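PDB 5ZLI: glutamine synthetase from Helicobacter pylori, which belongs to the glutamine synthetase family and builds a twelve-subunit assembly from chains that pair a beta-Grasp domain with a larger catalytic domain. Local coordinates for residues W67-T78 with C99-Y110; A382-K393 with Y439-S447. All coordinates share one frame; numbering follows the deposited sequence.

Overall arrangement
Contact 1 (67-78 with 99-110) and contact 2 (382-393 with 439-447) follow one another along the chain, the first closing before the second opens. Contact 1 joins two antiparallel strands and their loops in the beta-Grasp part; contact 2 seats a helix of the catalytic part against a short helical turn and the loop after it. Their centres lie about 24 Å apart, yet the nearest atoms come to about 6 Å without touching. Helix 114-128 touches both, meeting W67 and D100 of contact 1 and A382 and M389 of contact 2. A second subunit reaches contact 1, whereas contact 2 is buried within its own chain.

Contact 1: residues W67-T78 with C99-Y110; sequences WQGIEHSDMILT and CDVYDVYKNQPY
M75 is bent at chi2 and chi3 (-81° and -80°), which sets its CE squarely over the face of the Y110 ring, 3.3 Å from the ring centroid. SD stays beside Y105 in a Met-aromatic contact, 3.9 Å from Y105 CE1. Y110 turns an edge to the face of the five-membered ring of W67, and the planes stand at 71° in a T-shaped pair. At the loop end, H72 CB sits over the Y105 face while the imidazole offers its edge to that same ring. The strands pair antiparallel: Y102 N gives a 3.0 Å hydrogen bond to I76 O, and T78 and D100 exchange two, with T78 N to D100 O nearly straight. L77 and V101 form the non-hydrogen-bonded pair between. Past the strand, D103 OD2 makes an Asx turn through Y105 N, extended to K106 N as an Asx motif. Strand 57-60 flanks strand 74-81 on its other edge in this beta-Grasp sheet, W67 and D100 pack on helix 114-128, and D74 makes salt bridges to R349 and R354 of the second subunit.

Contact 2: residues A382-K393 with Y439-S447; sequences AAILMAGMDGVK and YLKESQVFS
The F446 ring carries L440 CD2 over the centre of one face, 3.4 Å above its plane, and turns its edge to the helix, where A383 N lies near the ring plane, 3.6 Å from F446 CZ. The methyl groups of A382 and A383 both approach that same CZ. Y439 has L440 CG over one face, offset toward the rim, and at its edge the carbonyl oxygens of A383 and M386 lie near its plane. Its CD2 comes to 3.7 Å from A387 CA. L440 is thus wedged between the two rings, while its CD2 also reaches A383 CB. Y439 holds its CG between the backbone N and the carbonyl carbon (chi1 67°), which brings the ring against A387.

M386 fills the middle. Bent at chi2 and chi3, it passes alongside F446 and meets V445 tip to tip, CE 3.6 Å from V445 CG2; the same methyl lies 3.5 Å from Y439 O. This is a helix packed against a short helical turn and the loop that follows, within the glutamine synthetase catalytic domain, among helices 114-128, 302-313 and 315-322; no hydrogen bond crosses between the two segments, and the fit rests on apolar side chains. The small residues A383 and A387 let the rings come close to the helix backbone.

Farther along, D390 OD1 and E442 OE1 are modelled 3.0 Å apart, two acceptors with like charges, their carboxylate planes turned 46° from each other. K393 passes E442 heading the opposite way, its NZ 5.1 Å from E442 OE1, too far for a salt bridge, though the opposite charge may moderate the pair. D390 OD2 is hydrogen-bonded to H314, whose ring stacks on Y439, and F321 of helix 315-322 meets F446 edge-to-face.

Contact 1: residues W67-T78 with C99-Y110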
loop_
_atom_site.group_PDB
_atom_site.type_symbol
_atom_site.label_atom_id
_atom_site.label_comp_id
_atom_site.label_asym_id
_atom_site.label_seq_id
_atom_site.Cartn_x
_atom_site.Cartn_y
_atom_site.Cartn_z
ATOM N N TRP B 67 1.968 -28.548 44.930
ATOM C CA TRP B 67 2.855 -28.323 46.076
ATOM C C TRP B 67 2.111 -27.678 47.206
ATOM O O TRP B 67 1.040 -28.275 47.628
ATOM C CB TRP B 67 4.077 -27.521 45.602
ATOM C CG TRP B 67 5.137 -28.346 45.004
ATOM C CD1 TRP B 67 5.074 -29.672 44.731
ATOM C CD2 TRP B 67 6.481 -27.942 44.729
ATOM N NE1 TRP B 67 6.273 -30.113 44.235
ATOM C CE2 TRP B 67 7.159 -29.069 44.227
ATOM C CE3 TRP B 67 7.169 -26.734 44.836
ATOM C CZ2 TRP B 67 8.495 -29.027 43.834
ATOM C CZ3 TRP B 67 8.495 -26.688 44.436
ATOM C CH2 TRP B 67 9.143 -27.831 43.940
ATOM N N GLN B 68 2.542 -26.594 47.825
ATOM C CA GLN B 68 2.053 -26.068 49.093
ATOM C C GLN B 68 0.886 -25.086 48.907
ATOM O O GLN B 68 0.765 -24.423 47.869
ATOM C CB GLN B 68 3.192 -25.391 49.846
ATOM C CG GLN B 68 4.222 -26.350 50.368
ATOM C CD GLN B 68 3.648 -27.356 51.346
ATOM O OE1 GLN B 68 3.324 -27.006 52.467
ATOM N NE2 GLN B 68 3.533 -28.615 50.930
ATOM N N GLY B 69 -0.020 -25.045 49.936
ATOM C CA GLY B 69 -0.981 -23.963 50.089
ATOM C C GLY B 69 -0.374 -22.686 50.676
ATOM O O GLY B 69 0.700 -22.688 51.275
ATOM N N ILE B 70 -1.077 -21.568 50.483
ATOM C CA ILE B 70 -0.553 -20.259 50.889
ATOM C C ILE B 70 -0.380 -20.162 52.400
ATOM O O ILE B 70 0.473 -19.405 52.876
ATOM C CB ILE B 70 -1.474 -19.141 50.395
ATOM C CG1 ILE B 70 -2.921 -19.518 50.710
ATOM C CG2 ILE B 70 -1.295 -18.956 48.919
ATOM C CD1 ILE B 70 -3.910 -18.477 50.341
ATOM N N GLU B 71 -1.259 -20.814 53.182
ATOM C CA GLU B 71 -1.143 -20.755 54.643
ATOM C C GLU B 71 0.173 -21.360 55.147
ATOM O O GLU B 71 0.722 -20.904 56.160
ATOM C CB GLU B 71 -2.353 -21.415 55.322
ATOM C CG GLU B 71 -2.559 -22.897 55.122
ATOM C CD GLU B 71 -3.557 -23.236 54.031
ATOM O OE1 GLU B 71 -3.367 -22.770 52.885
ATOM O OE2 GLU B 71 -4.556 -23.934 54.330
ATOM N N HIS B 72 0.688 -22.382 54.468
ATOM C CA HIS B 72 1.974 -22.957 54.839
ATOM C C HIS B 72 2.941 -22.843 53.664
ATOM O O HIS B 72 3.614 -23.815 53.309
ATOM C CB HIS B 72 1.794 -24.423 55.216
ATOM C CG HIS B 72 0.816 -24.633 56.321
ATOM N ND1 HIS B 72 -0.473 -25.063 56.092
ATOM C CD2 HIS B 72 0.932 -24.472 57.660
ATOM C CE1 HIS B 72 -1.109 -25.160 57.245
ATOM N NE2 HIS B 72 -0.281 -24.805 58.212
ATOM N N SER B 73 3.070 -21.641 53.102
ATOM C CA SER B 73 3.717 -21.481 51.806
ATOM C C SER B 73 5.232 -21.579 51.879
ATOM O O SER B 73 5.864 -21.994 50.904
ATOM C CB SER B 73 3.328 -20.139 51.175
ATOM O OG SER B 73 3.683 -19.052 52.020
ATOM N N ASP B 74 5.837 -21.147 52.980
ATOM C CA ASP B 74 7.291 -21.062 53.035
ATOM C C ASP B 74 7.917 -22.459 52.982
ATOM O O ASP B 74 7.535 -23.359 53.740
ATOM C CB ASP B 74 7.708 -20.324 54.307
ATOM C CG ASP B 74 7.226 -18.879 54.321
ATOM O OD1 ASP B 74 7.759 -18.060 55.108
ATOM O OD2 ASP B 74 6.284 -18.574 53.554
ATOM N N MET B 75 8.905 -22.628 52.102
ATOM C CA MET B 75 9.690 -23.848 52.041
ATOM C C MET B 75 11.155 -23.460 51.870
ATOM O O MET B 75 11.497 -22.276 51.769
ATOM C CB MET B 75 9.176 -24.740 50.913
ATOM C CG MET B 75 7.728 -25.246 51.102
ATOM S SD MET B 75 7.405 -26.664 52.167
ATOM C CE MET B 75 7.831 -27.991 51.050
ATOM N N ILE B 76 12.029 -24.459 51.796
ATOM C CA ILE B 76 13.466 -24.232 51.687
ATOM C C ILE B 76 14.004 -24.909 50.431
ATOM O O ILE B 76 13.586 -26.020 50.071
ATOM C CB ILE B 76 14.224 -24.743 52.935
ATOM C CG1 ILE B 76 13.929 -23.875 54.159
ATOM C CG2 ILE B 76 15.722 -24.802 52.689
ATOM C CD1 ILE B 76 14.467 -22.506 54.051
ATOM N N LEU B 77 14.915 -24.224 49.748
ATOM C CA LEU B 77 15.748 -24.892 48.765
ATOM C C LEU B 77 17.011 -25.408 49.426
ATOM O O LEU B 77 17.664 -24.694 50.185
ATOM C CB LEU B 77 16.112 -23.980 47.600
ATOM C CG LEU B 77 14.866 -23.597 46.820
ATOM C CD1 LEU B 77 15.188 -22.612 45.715
ATOM C CD2 LEU B 77 14.195 -24.854 46.265
ATOM N N THR B 78 17.309 -26.662 49.172
ATOM C CA THR B 78 18.539 -27.246 49.667
ATOM C C THR B 78 19.486 -27.456 48.502
ATOM O O THR B 78 19.236 -28.334 47.657
ATOM C CB THR B 78 18.312 -28.567 50.386
ATOM O OG1 THR B 78 17.053 -28.540 51.071
ATOM C CG2 THR B 78 19.495 -28.790 51.360
ATOM N N CYS B 99 19.165 -27.976 43.415
ATOM C CA CYS B 99 18.538 -27.919 44.726
ATOM C C CYS B 99 17.391 -28.921 44.829
ATOM O O CYS B 99 16.799 -29.331 43.829
ATOM C CB CYS B 99 18.040 -26.502 45.032
ATOM S SG CYS B 99 19.370 -25.268 45.043
ATOM N N ASP B 100 17.124 -29.352 46.053
ATOM C CA ASP B 100 15.885 -30.023 46.425
ATOM C C ASP B 100 15.100 -29.151 47.386
ATOM O O ASP B 100 15.640 -28.244 48.018
ATOM C CB ASP B 100 16.133 -31.394 47.047
ATOM C CG ASP B 100 16.786 -32.362 46.069
ATOM O OD1 ASP B 100 16.125 -32.686 45.053
ATOM O OD2 ASP B 100 17.947 -32.797 46.308
ATOM N N VAL B 101 13.816 -29.422 47.467
ATOM C CA VAL B 101 12.934 -28.801 48.451
ATOM C C VAL B 101 13.011 -29.562 49.771
ATOM O O VAL B 101 12.885 -30.790 49.805
ATOM C CB VAL B 101 11.492 -28.784 47.924
ATOM C CG1 VAL B 101 10.725 -27.572 48.421
ATOM C CG2 VAL B 101 11.534 -28.777 46.417
ATOM N N TYR B 102 13.219 -28.841 50.864
ATOM C CA TYR B 102 13.133 -29.439 52.190
ATOM C C TYR B 102 11.809 -29.040 52.817
ATOM O O TYR B 102 11.486 -27.848 52.899
ATOM C CB TYR B 102 14.271 -29.014 53.106
ATOM C CG TYR B 102 14.231 -29.665 54.486
ATOM C CD1 TYR B 102 14.878 -30.873 54.728
ATOM C CD2 TYR B 102 13.578 -29.059 55.560
ATOM C CE1 TYR B 102 14.869 -31.473 56.002
ATOM C CE2 TYR B 102 13.563 -29.647 56.842
ATOM C CZ TYR B 102 14.216 -30.851 57.052
ATOM O OH TYR B 102 14.206 -31.425 58.311
ATOM N N ASP B 103 11.051 -30.043 53.248
ATOM C CA ASP B 103 9.763 -29.841 53.895
ATOM C C ASP B 103 10.057 -29.426 55.330
ATOM O O ASP B 103 10.646 -30.198 56.095
ATOM C CB ASP B 103 8.950 -31.141 53.812
ATOM C CG ASP B 103 7.521 -31.015 54.356
ATOM O OD1 ASP B 103 6.633 -31.776 53.884
ATOM O OD2 ASP B 103 7.280 -30.178 55.252
ATOM N N VAL B 104 9.674 -28.199 55.691
ATOM C CA VAL B 104 10.003 -27.689 57.018
ATOM C C VAL B 104 8.877 -27.943 57.994
ATOM O O VAL B 104 9.053 -27.729 59.199
ATOM C CB VAL B 104 10.310 -26.179 56.998
ATOM C CG1 VAL B 104 11.477 -25.870 56.065
ATOM C CG2 VAL B 104 9.066 -25.397 56.626
ATOM N N TYR B 105 7.738 -28.424 57.515
ATOM C CA TYR B 105 6.623 -28.774 58.373
ATOM C C TYR B 105 6.695 -30.218 58.831
ATOM O O TYR B 105 6.146 -30.556 59.884
ATOM C CB TYR B 105 5.302 -28.496 57.634
ATOM C CG TYR B 105 5.255 -27.078 57.084
ATOM C CD1 TYR B 105 5.262 -26.822 55.717
ATOM C CD2 TYR B 105 5.203 -25.983 57.946
ATOM C CE1 TYR B 105 5.229 -25.507 55.230
ATOM C CE2 TYR B 105 5.172 -24.677 57.470
ATOM C CZ TYR B 105 5.187 -24.448 56.118
ATOM O OH TYR B 105 5.164 -23.156 55.664
ATOM N N LYS B 106 7.401 -31.061 58.096
ATOM C CA LYS B 106 7.566 -32.450 58.453
ATOM C C LYS B 106 9.015 -32.787 58.742
ATOM O O LYS B 106 9.295 -33.896 59.202
ATOM C CB LYS B 106 7.016 -33.324 57.318
ATOM C CG LYS B 106 5.559 -32.980 57.030
ATOM C CD LYS B 106 4.916 -33.745 55.886
ATOM C CE LYS B 106 4.006 -34.867 56.317
ATOM N NZ LYS B 106 3.450 -35.543 55.110
ATOM N N ASN B 107 9.928 -31.848 58.528
ATOM C CA ASN B 107 11.347 -32.023 58.804
ATOM C C ASN B 107 11.907 -33.296 58.174
ATOM O O ASN B 107 12.628 -34.075 58.807
ATOM C CB ASN B 107 11.640 -31.943 60.293
ATOM C CG ASN B 107 11.535 -30.533 60.795
ATOM O OD1 ASN B 107 12.534 -29.822 60.890
ATOM N ND2 ASN B 107 10.318 -30.096 61.063
ATOM N N GLN B 108 11.560 -33.486 56.900
ATOM C CA GLN B 108 12.010 -34.537 55.994
ATOM C C GLN B 108 12.170 -33.921 54.607
ATOM O O GLN B 108 11.478 -32.943 54.295
ATOM C CB GLN B 108 11.005 -35.697 55.951
ATOM C CG GLN B 108 9.564 -35.243 55.739
ATOM C CD GLN B 108 8.591 -36.401 55.498
ATOM O OE1 GLN B 108 7.670 -36.281 54.683
ATOM N NE2 GLN B 108 8.786 -37.521 56.207
ATOM N N PRO B 109 13.088 -34.442 53.769
ATOM C CA PRO B 109 13.146 -34.002 52.361
ATOM C C PRO B 109 11.773 -34.096 51.724
ATOM O O PRO B 109 11.090 -35.108 51.874
ATOM C CB PRO B 109 14.119 -34.992 51.717
ATOM C CG PRO B 109 14.982 -35.428 52.818
ATOM C CD PRO B 109 14.122 -35.448 54.061
ATOM N N TYR B 110 11.399 -33.070 50.956
ATOM C CA TYR B 110 9.999 -32.885 50.571
ATOM C C TYR B 110 9.522 -34.093 49.801
ATOM O O TYR B 110 10.115 -34.470 48.784
ATOM C CB TYR B 110 9.851 -31.627 49.725
ATOM C CG TYR B 110 8.430 -31.160 49.460
ATOM C CD1 TYR B 110 7.386 -31.425 50.348
ATOM C CD2 TYR B 110 8.143 -30.415 48.327
ATOM C CE1 TYR B 110 6.089 -30.960 50.097
ATOM C CE2 TYR B 110 6.868 -29.953 48.061
ATOM C CZ TYR B 110 5.848 -30.218 48.944
ATOM O OH TYR B 110 4.605 -29.720 48.627
#

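Contact 2: residues A382-K393 with Y439-S447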
loop_
_atom_site.group_PDB
_atom_site.type_symbol
_atom_site.label_atom_id
_atom_site.label_comp_id
_atom_site.label_asym_id
_atom_site.label_seq_id
_atom_site.Cartn_x
_atom_site.Cartn_y
_atom_site.Cartn_z
ATOM N N ALA B 382 12.763 -42.511 38.356
ATOM C CA ALA B 382 12.371 -43.100 39.629
ATOM C C ALA B 382 11.339 -44.194 39.426
ATOM O O ALA B 382 11.479 -45.296 39.952
ATOM C CB ALA B 382 11.843 -42.026 40.568
ATOM N N ALA B 383 10.262 -43.891 38.706
ATOM C CA ALA B 383 9.203 -44.884 38.490
ATOM C C ALA B 383 9.665 -46.086 37.645
ATOM O O ALA B 383 9.302 -47.231 37.927
ATOM C CB ALA B 383 7.987 -44.199 37.864
ATOM N N ILE B 384 10.437 -45.857 36.591
ATOM C CA ILE B 384 10.941 -46.990 35.819
ATOM C C ILE B 384 11.730 -47.935 36.707
ATOM O O ILE B 384 11.582 -49.165 36.607
ATOM C CB ILE B 384 11.759 -46.497 34.618
ATOM C CG1 ILE B 384 10.784 -46.119 33.502
ATOM C CG2 ILE B 384 12.763 -47.531 34.188
ATOM C CD1 ILE B 384 11.333 -45.146 32.516
ATOM N N LEU B 385 12.565 -47.388 37.601
ATOM C CA LEU B 385 13.336 -48.266 38.474
ATOM C C LEU B 385 12.445 -48.979 39.478
ATOM O O LEU B 385 12.628 -50.168 39.725
ATOM C CB LEU B 385 14.447 -47.499 39.167
ATOM C CG LEU B 385 15.174 -48.397 40.169
ATOM C CD1 LEU B 385 15.918 -49.571 39.512
ATOM C CD2 LEU B 385 16.161 -47.535 40.987
ATOM N N MET B 386 11.453 -48.291 40.037
ATOM C CA MET B 386 10.547 -48.949 40.980
ATOM C C MET B 386 9.743 -50.059 40.317
ATOM O O MET B 386 9.327 -51.003 40.992
ATOM C CB MET B 386 9.571 -47.956 41.609
ATOM C CG MET B 386 10.155 -46.866 42.487
ATOM S SD MET B 386 11.126 -47.387 43.902
ATOM C CE MET B 386 9.872 -48.072 44.981
ATOM N N ALA B 387 9.499 -49.968 39.016
ATOM C CA ALA B 387 8.735 -51.020 38.362
ATOM C C ALA B 387 9.598 -52.201 37.987
ATOM O O ALA B 387 9.111 -53.338 37.964
ATOM C CB ALA B 387 8.055 -50.496 37.108
ATOM N N GLY B 388 10.857 -51.946 37.632
ATOM C CA GLY B 388 11.752 -53.046 37.362
ATOM C C GLY B 388 12.098 -53.822 38.612
ATOM O O GLY B 388 12.184 -55.053 38.574
ATOM N N MET B 389 12.169 -53.137 39.757
ATOM C CA MET B 389 12.544 -53.822 40.989
ATOM C C MET B 389 11.422 -54.718 41.475
ATOM O O MET B 389 11.677 -55.808 42.000
ATOM C CB MET B 389 12.917 -52.821 42.079
ATOM C CG MET B 389 14.255 -52.154 41.899
ATOM S SD MET B 389 14.576 -50.965 43.228
ATOM C CE MET B 389 14.732 -52.115 44.601
ATOM N N ASP B 390 10.179 -54.276 41.309
ATOM C CA ASP B 390 9.056 -55.170 41.535
ATOM C C ASP B 390 9.218 -56.446 40.710
ATOM O O ASP B 390 8.966 -57.555 41.197
ATOM C CB ASP B 390 7.757 -54.446 41.166
ATOM C CG ASP B 390 6.551 -55.014 41.869
ATOM O OD1 ASP B 390 6.519 -54.981 43.121
ATOM O OD2 ASP B 390 5.635 -55.484 41.168
ATOM N N GLY B 391 9.710 -56.304 39.475
ATOM C CA GLY B 391 9.907 -57.464 38.617
ATOM C C GLY B 391 10.903 -58.457 39.185
ATOM O O GLY B 391 10.711 -59.672 39.076
ATOM N N VAL B 392 12.003 -57.956 39.760
ATOM C CA VAL B 392 13.018 -58.846 40.312
ATOM C C VAL B 392 12.538 -59.464 41.622
ATOM O O VAL B 392 12.766 -60.653 41.890
ATOM C CB VAL B 392 14.343 -58.086 40.511
ATOM C CG1 VAL B 392 15.329 -58.943 41.282
ATOM C CG2 VAL B 392 14.923 -57.673 39.190
ATOM N N LYS B 393 11.833 -58.675 42.438
ATOM C CA LYS B 393 11.284 -59.191 43.682
ATOM C C LYS B 393 10.318 -60.325 43.395
ATOM O O LYS B 393 10.463 -61.424 43.933
ATOM C CB LYS B 393 10.592 -58.058 44.455
ATOM C CG LYS B 393 11.567 -56.988 45.008
ATOM C CD LYS B 393 10.841 -55.726 45.492
ATOM C CE LYS B 393 10.240 -55.918 46.874
ATOM N NZ LYS B 393 11.260 -55.839 47.974
ATOM N N TYR B 439 3.603 -50.777 43.702
ATOM C CA TYR B 439 5.021 -50.954 43.461
ATOM C C TYR B 439 5.788 -49.649 43.554
ATOM O O TYR B 439 7.015 -49.680 43.680
ATOM C CB TYR B 439 5.245 -51.569 42.094
ATOM C CG TYR B 439 4.852 -50.652 40.983
ATOM C CD1 TYR B 439 3.529 -50.551 40.579
ATOM C CD2 TYR B 439 5.797 -49.844 40.362
ATOM C CE1 TYR B 439 3.166 -49.704 39.569
ATOM C CE2 TYR B 439 5.433 -48.979 39.352
ATOM C CZ TYR B 439 4.116 -48.920 38.958
ATOM O OH TYR B 439 3.750 -48.062 37.946
ATOM N N LEU B 440 5.105 -48.510 43.471
ATOM C CA LEU B 440 5.745 -47.219 43.707
ATOM C C LEU B 440 5.796 -46.865 45.186
ATOM O O LEU B 440 6.724 -46.171 45.616
ATOM C CB LEU B 440 4.977 -46.130 42.977
ATOM C CG LEU B 440 5.029 -46.273 41.479
ATOM C CD1 LEU B 440 3.869 -45.499 40.841
ATOM C CD2 LEU B 440 6.390 -45.729 41.069
ATOM N N LYS B 441 4.817 -47.324 45.977
ATOM C CA LYS B 441 4.705 -46.914 47.371
ATOM C C LYS B 441 5.646 -47.672 48.285
ATOM O O LYS B 441 5.730 -47.332 49.470
ATOM C CB LYS B 441 3.263 -47.038 47.847
ATOM C CG LYS B 441 2.455 -45.879 47.342
ATOM C CD LYS B 441 1.296 -45.516 48.231
ATOM C CE LYS B 441 0.042 -46.207 47.763
ATOM N NZ LYS B 441 -1.122 -45.913 48.636
ATOM N N GLU B 442 6.335 -48.681 47.762
ATOM C CA GLU B 442 7.331 -49.404 48.528
ATOM C C GLU B 442 8.298 -48.397 49.133
ATOM O O GLU B 442 8.785 -47.506 48.436
ATOM C CB GLU B 442 8.079 -50.358 47.587
ATOM C CG GLU B 442 7.259 -51.587 47.129
ATOM C CD GLU B 442 7.816 -52.251 45.847
ATOM O OE1 GLU B 442 7.448 -53.414 45.527
ATOM O OE2 GLU B 442 8.603 -51.592 45.132
ATOM N N SER B 443 8.539 -48.523 50.445
ATOM C CA SER B 443 9.496 -47.694 51.199
ATOM C C SER B 443 9.229 -46.196 51.019
ATOM O O SER B 443 10.145 -45.364 51.087
ATOM C CB SER B 443 10.938 -48.052 50.859
ATOM O OG SER B 443 11.116 -49.459 50.943
ATOM N N GLN B 444 7.959 -45.844 50.782
ATOM C CA GLN B 444 7.499 -44.457 50.802
ATOM C C GLN B 444 8.193 -43.605 49.737
ATOM O O GLN B 444 8.308 -42.376 49.876
ATOM C CB GLN B 444 7.670 -43.860 52.207
ATOM C CG GLN B 444 6.881 -44.616 53.285
ATOM C CD GLN B 444 5.373 -44.697 52.988
ATOM O OE1 GLN B 444 4.710 -43.673 52.764
ATOM N NE2 GLN B 444 4.828 -45.921 52.985
ATOM N N VAL B 445 8.651 -44.261 48.662
ATOM C CA VAL B 445 9.373 -43.561 47.597
ATOM C C VAL B 445 8.430 -42.585 46.906
ATOM O O VAL B 445 8.735 -41.394 46.740
ATOM C CB VAL B 445 9.996 -44.574 46.603
ATOM C CG1 VAL B 445 10.696 -43.863 45.435
ATOM C CG2 VAL B 445 10.987 -45.501 47.289
ATOM N N PHE B 446 7.253 -43.068 46.547
ATOM C CA PHE B 446 6.152 -42.259 46.052
ATOM C C PHE B 446 5.122 -42.287 47.182
ATOM O O PHE B 446 4.329 -43.219 47.299
ATOM C CB PHE B 446 5.584 -42.841 44.733
ATOM C CG PHE B 446 6.505 -42.702 43.526
ATOM C CD1 PHE B 446 7.715 -43.387 43.461
ATOM C CD2 PHE B 446 6.117 -41.963 42.425
ATOM C CE1 PHE B 446 8.525 -43.278 42.373
ATOM C CE2 PHE B 446 6.929 -41.867 41.319
ATOM C CZ PHE B 446 8.135 -42.526 41.300
ATOM N N SER B 447 5.149 -41.284 48.039
ATOM C CA SER B 447 4.131 -41.217 49.077
ATOM C C SER B 447 2.756 -40.963 48.455
ATOM O O SER B 447 2.631 -40.398 47.368
ATOM C CB SER B 447 4.492 -40.145 50.085
ATOM O OG SER B 447 4.102 -38.878 49.623
#